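PDB 5B89: cysteine desulfurase, which probably uses pyridoxal 5'-phosphate to take sulfur from L-cysteine, releasing L-alanine and passing the sulfur to a carrier. Local coordinates for residues R73-Q76 with M77-K81; L277-P280 with P281-E285; A360-L363 with D364-I368. One frame throughout, in Å; residues are numbered along the deposited sequence.

In the fold
All three contacts are local, and all lie partly buried toward the periphery of the chain, none in its deep core. Contact 1 is the first two turns of helix 73-93, contact 3 the last turn of helix 356-365 and its exit into strand 368-373, and contact 2 a tight turn in the loop between strand 274-277 and helix 291-307. Contacts 1 and 3 lie about 45 Å apart between centres within one chain, yet each packs on the second subunit, where the start of one helix meets the end of the other. Helical backbone bonds dominate contact 1, an arginine side chain on one loop carbonyl, a carboxylate and a proline contact 2, and helix-ending bonds with an apolar clasp contact 3.

Contact 1 of 3, residues R73-Q76 with M77-K81; sequences RLSQ and MATHK
Ser75 O is held by two donors from the same residue: Thr79 N at 2.9 Å and Thr79 OG1, which donates to Ser75 O at 2.8 Å. They come in from opposite faces of the Ser75 carbonyl plane, so the hydroxyl adds a second grip to the ordinary helical bond instead of competing with it. The Thr79 hydroxyl can do this because OG1 stands beside its own backbone N, chi1 -61°, and so leans back over the preceding turn.

The rest of the backbone ladder is regular. Ala78 N donates to Leu74 O at 2.9 Å and almost straight (175°), His80 N to Gln76 O also at 2.9 Å, and Met77 N to Arg73 O at 3.1 Å.

Between side chains there is little direct touching. Ser75 OG and Thr79 OG1 sit 3.9 Å apart on one side of the helix, each turned to the loop that precedes it: the serine hydroxyl bonds Asn66 O and Gly70 N, the threonine hydroxyl bonds Arg69 N, and beside them Gln76 bends at chi2, -66°, which brings NE2 back to Gly70 O.

Arg73 stretches away from the helix to bond Ser367 OG of the second subunit, and the side chain of Ser75 is about 9 Å from a bound alanine. This is an alpha-helical N-terminal region whose i to i+4 backbone ladder is reinforced by a threonine hydroxyl and stitched by its polar side chains to the incoming loop, at the dimer interface near the active site.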
loop_
_atom_site.group_PDB
_atom_site.type_symbol
_atom_site.label_atom_id
_atom_site.label_comp_id
_atom_site.label_asym_id
_atom_site.label_seq_id
_atom_site.Cartn_x
_atom_site.Cartn_y
_atom_site.Cartn_z
ATOM N N ARG B 73 -19.638 -10.677 -12.599
ATOM C CA ARG B 73 -20.372 -9.806 -11.723
ATOM C C ARG B 73 -19.679 -9.337 -10.509
ATOM O O ARG B 73 -19.919 -8.249 -10.115
ATOM C CB ARG B 73 -21.745 -10.329 -11.345
ATOM C CG ARG B 73 -21.815 -11.452 -10.350
ATOM C CD ARG B 73 -23.304 -11.651 -10.051
ATOM N NE ARG B 73 -23.641 -12.750 -9.186
ATOM C CZ ARG B 73 -24.145 -13.918 -9.595
ATOM N NH1 ARG B 73 -24.407 -14.142 -10.860
ATOM N NH2 ARG B 73 -24.412 -14.837 -8.702
ATOM N N LEU B 74 -18.845 -10.177 -9.915
ATOM C CA LEU B 74 -18.139 -9.690 -8.672
ATOM C C LEU B 74 -17.094 -8.665 -9.089
ATOM O O LEU B 74 -16.984 -7.657 -8.382
ATOM C CB LEU B 74 -17.433 -10.889 -7.980
ATOM C CG LEU B 74 -18.394 -11.883 -7.362
ATOM C CD1 LEU B 74 -17.590 -12.995 -6.722
ATOM C CD2 LEU B 74 -19.351 -11.414 -6.356
ATOM N N SER B 75 -16.379 -8.784 -10.183
ATOM C CA SER B 75 -15.413 -7.839 -10.650
ATOM C C SER B 75 -16.166 -6.563 -11.005
ATOM O O SER B 75 -15.673 -5.477 -10.793
ATOM C CB SER B 75 -14.565 -8.301 -11.767
ATOM O OG SER B 75 -13.555 -7.346 -12.166
ATOM N N GLN B 76 -17.331 -6.725 -11.600
ATOM C CA GLN B 76 -18.050 -5.449 -11.971
ATOM C C GLN B 76 -18.408 -4.697 -10.764
ATOM O O GLN B 76 -18.221 -3.407 -10.759
ATOM C CB GLN B 76 -19.291 -5.803 -12.820
ATOM C CG GLN B 76 -18.978 -6.264 -14.242
ATOM C CD GLN B 76 -18.355 -5.220 -15.175
ATOM O OE1 GLN B 76 -18.846 -4.084 -15.192
ATOM N NE2 GLN B 76 -17.393 -5.564 -15.985
ATOM N N MET B 77 -18.854 -5.342 -9.704
ATOM C CA MET B 77 -19.316 -4.700 -8.477
ATOM C C MET B 77 -18.065 -4.068 -7.807
ATOM O O MET B 77 -18.067 -2.882 -7.380
ATOM C CB MET B 77 -20.025 -5.596 -7.445
ATOM C CG MET B 77 -20.474 -4.862 -6.230
ATOM S SD MET B 77 -21.549 -3.392 -6.507
ATOM C CE MET B 77 -23.051 -4.126 -7.175
ATOM N N ALA B 78 -17.005 -4.833 -7.673
ATOM C CA ALA B 78 -15.738 -4.280 -7.112
ATOM C C ALA B 78 -15.217 -3.077 -7.874
ATOM O O ALA B 78 -14.845 -2.110 -7.238
ATOM C CB ALA B 78 -14.668 -5.389 -6.980
ATOM N N THR B 79 -15.203 -3.147 -9.178
ATOM C CA THR B 79 -14.744 -2.058 -10.036
ATOM C C THR B 79 -15.671 -0.839 -9.800
ATOM O O THR B 79 -15.140 0.292 -9.631
ATOM C CB THR B 79 -14.740 -2.436 -11.510
ATOM O OG1 THR B 79 -13.851 -3.517 -11.689
ATOM C CG2 THR B 79 -14.253 -1.300 -12.316
ATOM N N HIS B 80 -16.980 -1.023 -9.800
ATOM C CA HIS B 80 -17.889 0.139 -9.535
ATOM C C HIS B 80 -17.609 0.739 -8.219
ATOM O O HIS B 80 -17.508 1.994 -8.138
ATOM C CB HIS B 80 -19.322 -0.343 -9.600
ATOM C CG HIS B 80 -20.370 0.533 -8.933
ATOM N ND1 HIS B 80 -20.848 1.677 -9.546
ATOM C CD2 HIS B 80 -20.995 0.461 -7.732
ATOM C CE1 HIS B 80 -21.709 2.274 -8.741
ATOM N NE2 HIS B 80 -21.826 1.554 -7.637
ATOM N N LYS B 81 -17.442 -0.033 -7.127
ATOM C CA LYS B 81 -17.211 0.519 -5.797
ATOM C C LYS B 81 -15.801 1.170 -5.738
ATOM O O LYS B 81 -15.631 2.200 -5.015
ATOM C CB LYS B 81 -17.390 -0.538 -4.701
ATOM C CG LYS B 81 -18.844 -0.943 -4.569
ATOM C CD LYS B 81 -19.741 0.092 -4.009
ATOM C CE LYS B 81 -19.503 0.358 -2.617
ATOM N NZ LYS B 81 -20.430 1.360 -1.985
#

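Contact 2 of 3, residues L277-P280 with P281-E285; sequences LTEP and PERFE
Leu277 CB rests 4.2 Å from Arg283 CG, the arginine's aliphatic stem running past the end of strand 274-277. Thr278 supplies the main polar link: Arg283 NE donates to Thr278 O at 2.7 Å, nearly straight (176°) and lying in both the carbonyl and guanidinium planes. A bend at chi3, -64°, after an extended stem turns NE onto that oxygen. Thr278 CG2 meets Glu282 CB at 3.8 Å, and a water joins Thr278 OG1 to Glu282 OE1. Next, Glu279 O accepts from Arg283 N at 3.1 Å, the donor standing well above the carbonyl plane. Glu279 OE1 and Arg283 NH2 form a long salt bridge at 3.5 Å, with carboxylate and guanidinium planes perpendicular. Pro280 then lays CD over one guanidinium face, 3.8 Å from Arg283 CZ, and touches Phe284 CE2 with CG; Phe284 itself stacks edge-to-face with Phe257. The peptide between Pro280 and Pro281 is cis and folds the chain sharply back toward the 3-10 turn 282-284. A leucine in place of Arg283 would probably leave Thr278 O without its NE-H donor and Glu279 without its countercharge. One guanidinium thus ties the turn together by hydrogen bond, charge and proline packing at once.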
loop_
_atom_site.group_PDB
_atom_site.type_symbol
_atom_site.label_atom_id
_atom_site.label_comp_id
_atom_site.label_asym_id
_atom_site.label_seq_id
_atom_site.Cartn_x
_atom_site.Cartn_y
_atom_site.Cartn_z
ATOM N N LEU B 277 2.157 3.181 -22.111
ATOM C CA LEU B 277 1.291 3.323 -20.897
ATOM C C LEU B 277 -0.082 3.834 -21.207
ATOM O O LEU B 277 -0.230 4.490 -22.273
ATOM C CB LEU B 277 1.986 4.223 -19.936
ATOM C CG LEU B 277 3.325 3.657 -19.421
ATOM C CD1 LEU B 277 3.965 4.626 -18.474
ATOM C CD2 LEU B 277 3.204 2.266 -18.764
ATOM N N THR B 278 -1.063 3.501 -20.388
ATOM C CA THR B 278 -2.419 4.024 -20.450
ATOM C C THR B 278 -2.550 5.437 -19.839
ATOM O O THR B 278 -1.528 6.062 -19.525
ATOM C CB THR B 278 -3.412 3.083 -19.802
ATOM O OG1 THR B 278 -4.717 3.378 -20.336
ATOM C CG2 THR B 278 -3.351 3.020 -18.332
ATOM N N GLU B 279 -3.735 5.912 -19.875
ATOM C CA GLU B 279 -4.031 7.276 -19.381
ATOM C C GLU B 279 -4.184 7.296 -17.855
ATOM O O GLU B 279 -4.522 6.285 -17.205
ATOM C CB GLU B 279 -5.295 7.822 -20.036
ATOM C CG GLU B 279 -5.291 7.895 -21.590
ATOM C CD GLU B 279 -4.071 8.609 -22.182
ATOM O OE1 GLU B 279 -3.946 9.847 -22.017
ATOM O OE2 GLU B 279 -3.209 7.918 -22.805
ATOM N N PRO B 280 -4.074 8.475 -17.235
ATOM C CA PRO B 280 -4.421 8.632 -15.791
ATOM C C PRO B 280 -5.842 8.338 -15.501
ATOM O O PRO B 280 -6.739 8.567 -16.347
ATOM C CB PRO B 280 -4.104 10.120 -15.568
ATOM C CG PRO B 280 -3.090 10.449 -16.572
ATOM C CD PRO B 280 -3.570 9.768 -17.766
ATOM N N PRO B 281 -6.191 7.861 -14.287
ATOM C CA PRO B 281 -5.232 7.662 -13.185
ATOM C C PRO B 281 -4.561 6.275 -13.202
ATOM O O PRO B 281 -3.561 6.090 -12.513
ATOM C CB PRO B 281 -6.130 7.720 -11.985
ATOM C CG PRO B 281 -7.464 7.252 -12.452
ATOM C CD PRO B 281 -7.583 7.673 -13.886
ATOM N N GLU B 282 -5.038 5.340 -14.016
ATOM C CA GLU B 282 -4.459 3.969 -14.056
ATOM C C GLU B 282 -3.045 3.971 -14.481
ATOM O O GLU B 282 -2.279 3.037 -14.072
ATOM C CB GLU B 282 -5.279 3.094 -15.003
ATOM C CG GLU B 282 -6.640 2.754 -14.492
ATOM C CD GLU B 282 -7.694 3.869 -14.696
ATOM O OE1 GLU B 282 -7.413 4.870 -15.434
ATOM O OE2 GLU B 282 -8.817 3.731 -14.135
ATOM N N ARG B 283 -2.525 4.962 -15.244
ATOM C CA ARG B 283 -1.142 5.082 -15.609
ATOM C C ARG B 283 -0.221 5.010 -14.381
ATOM O O ARG B 283 0.933 4.648 -14.502
ATOM C CB ARG B 283 -0.897 6.446 -16.347
ATOM C CG ARG B 283 0.482 6.687 -16.830
ATOM C CD ARG B 283 0.717 8.081 -17.463
ATOM N NE ARG B 283 -0.070 8.212 -18.639
ATOM C CZ ARG B 283 -0.164 9.381 -19.304
ATOM N NH1 ARG B 283 0.438 10.471 -18.816
ATOM N NH2 ARG B 283 -0.877 9.459 -20.422
ATOM N N PHE B 284 -0.746 5.480 -13.240
ATOM C CA PHE B 284 0.060 5.650 -12.013
ATOM C C PHE B 284 -0.099 4.527 -11.015
ATOM O O PHE B 284 0.609 4.580 -9.984
ATOM C CB PHE B 284 -0.271 7.050 -11.438
ATOM C CG PHE B 284 -0.008 8.160 -12.409
ATOM C CD1 PHE B 284 1.209 8.327 -12.917
ATOM C CD2 PHE B 284 -0.990 9.010 -12.797
ATOM C CE1 PHE B 284 1.454 9.338 -13.845
ATOM C CE2 PHE B 284 -0.726 10.080 -13.687
ATOM C CZ PHE B 284 0.485 10.199 -14.216
ATOM N N GLU B 285 -1.019 3.589 -11.247
ATOM C CA GLU B 285 -1.376 2.610 -10.263
ATOM C C GLU B 285 -0.926 1.202 -10.721
ATOM O O GLU B 285 -1.657 0.558 -11.462
ATOM C CB GLU B 285 -2.855 2.629 -9.992
ATOM C CG GLU B 285 -3.320 3.901 -9.351
ATOM C CD GLU B 285 -4.777 3.893 -8.924
ATOM O OE1 GLU B 285 -5.684 3.033 -9.312
ATOM O OE2 GLU B 285 -5.134 4.822 -8.139
HETATM O O HOH W 1 -6.958 4.271 -18.206
#

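Contact 3 of 3, residues A360-L363 with D364-I368; sequences AAIL and DDHSI
Leu363 O takes two amides at the end of helix 356-365: Ile368 N at 2.9 Å, a good bond arriving from above the carbonyl plane, and His366 N at 3.0 Å, a weak one at a poor angle. The first is half of a Schellman motif. Its other half is Ser367 N to Asp364 O at 2.8 Å, and Ser367, with a positive phi of 60°, is the C-prime residue that turns the chain out of the helix.

One carbonyl earlier, Ile362 O is met by the imidazole of His366. The ring presents its edge: His366 ND1 donates to Ile362 O at 3.0 Å, almost straight (174°), with the oxygen in the ring plane although the donor stands above the carbonyl plane. His366 N adds only a weak bond to the same atom.

Across the turn Leu363 CD2 touches Ile368 CD1 at 3.8 Å, the apolar clasp often seen alongside a Schellman motif; Val409 of helix 400-415 packs on both residues. Asp364, its CG anti to the backbone N (chi1 -178°), carries OD1 to Arg73 N of the second subunit.

Carbonyls of the last turn, where the helical bonds weaken or run out, are thus taken up by the turning backbone and by a histidine side chain. The partial negative charge of this helix end would probably favour a protonated His366.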
loop_
_atom_site.group_PDB
_atom_site.type_symbol
_atom_site.label_atom_id
_atom_site.label_comp_id
_atom_site.label_asym_id
_atom_site.label_seq_id
_atom_site.Cartn_x
_atom_site.Cartn_y
_atom_site.Cartn_z
ATOM N N ALA B 360 4.525 10.013 29.250
ATOM C CA ALA B 360 3.632 9.210 28.510
ATOM C C ALA B 360 3.238 7.901 29.191
ATOM O O ALA B 360 2.089 7.447 29.062
ATOM C CB ALA B 360 4.184 8.928 27.093
ATOM N N ALA B 361 4.198 7.305 29.880
ATOM C CA ALA B 361 3.947 6.073 30.637
ATOM C C ALA B 361 3.020 6.321 31.832
ATOM O O ALA B 361 2.118 5.537 32.020
ATOM C CB ALA B 361 5.247 5.495 31.128
ATOM N N ILE B 362 3.190 7.473 32.521
ATOM C CA ILE B 362 2.248 7.814 33.601
ATOM C C ILE B 362 0.829 8.011 33.101
ATOM O O ILE B 362 -0.171 7.539 33.620
ATOM C CB ILE B 362 2.751 8.975 34.419
ATOM C CG1 ILE B 362 3.986 8.584 35.195
ATOM C CG2 ILE B 362 1.672 9.501 35.378
ATOM C CD1 ILE B 362 4.785 9.772 35.564
ATOM N N LEU B 363 0.716 8.660 31.920
ATOM C CA LEU B 363 -0.541 8.832 31.320
ATOM C C LEU B 363 -1.190 7.535 30.923
ATOM O O LEU B 363 -2.399 7.333 31.129
ATOM C CB LEU B 363 -0.484 9.857 30.141
ATOM C CG LEU B 363 -0.255 11.320 30.628
ATOM C CD1 LEU B 363 0.251 12.281 29.553
ATOM C CD2 LEU B 363 -1.526 11.885 31.249
ATOM N N ASP B 364 -0.392 6.670 30.342
ATOM C CA ASP B 364 -0.838 5.337 29.990
ATOM C C ASP B 364 -1.376 4.511 31.211
ATOM O O ASP B 364 -2.392 3.877 31.069
ATOM C CB ASP B 364 0.224 4.552 29.240
ATOM C CG ASP B 364 -0.245 3.180 28.834
ATOM O OD1 ASP B 364 -1.234 2.906 28.081
ATOM O OD2 ASP B 364 0.341 2.245 29.496
ATOM N N ASP B 365 -0.726 4.690 32.330
ATOM C CA ASP B 365 -1.176 4.029 33.563
ATOM C C ASP B 365 -2.650 4.426 33.795
ATOM O O ASP B 365 -3.388 3.652 34.410
ATOM C CB ASP B 365 -0.315 4.489 34.747
ATOM C CG ASP B 365 1.115 4.065 34.756
ATOM O OD1 ASP B 365 1.519 3.151 34.050
ATOM O OD2 ASP B 365 1.904 4.737 35.485
ATOM N N HIS B 366 -3.004 5.695 33.522
ATOM C CA HIS B 366 -4.292 6.276 33.667
ATOM C C HIS B 366 -5.214 6.140 32.448
ATOM O O HIS B 366 -6.185 6.806 32.338
ATOM C CB HIS B 366 -4.171 7.742 34.087
ATOM C CG HIS B 366 -3.564 7.960 35.428
ATOM N ND1 HIS B 366 -2.236 7.971 35.718
ATOM C CD2 HIS B 366 -4.205 8.244 36.579
ATOM C CE1 HIS B 366 -2.073 8.175 37.034
ATOM N NE2 HIS B 366 -3.246 8.345 37.531
ATOM N N SER B 367 -4.841 5.213 31.545
ATOM C CA SER B 367 -5.576 4.931 30.351
ATOM C C SER B 367 -5.737 6.156 29.384
ATOM O O SER B 367 -6.746 6.175 28.688
ATOM C CB SER B 367 -6.939 4.359 30.646
ATOM O OG SER B 367 -6.767 3.093 31.344
ATOM N N ILE B 368 -4.736 7.042 29.428
ATOM C CA ILE B 368 -4.700 8.157 28.496
ATOM C C ILE B 368 -3.494 7.900 27.556
ATOM O O ILE B 368 -2.381 7.693 27.924
ATOM C CB ILE B 368 -4.455 9.475 29.238
ATOM C CG1 ILE B 368 -5.587 9.744 30.251
ATOM C CG2 ILE B 368 -4.304 10.617 28.210
ATOM C CD1 ILE B 368 -5.238 10.865 31.243
#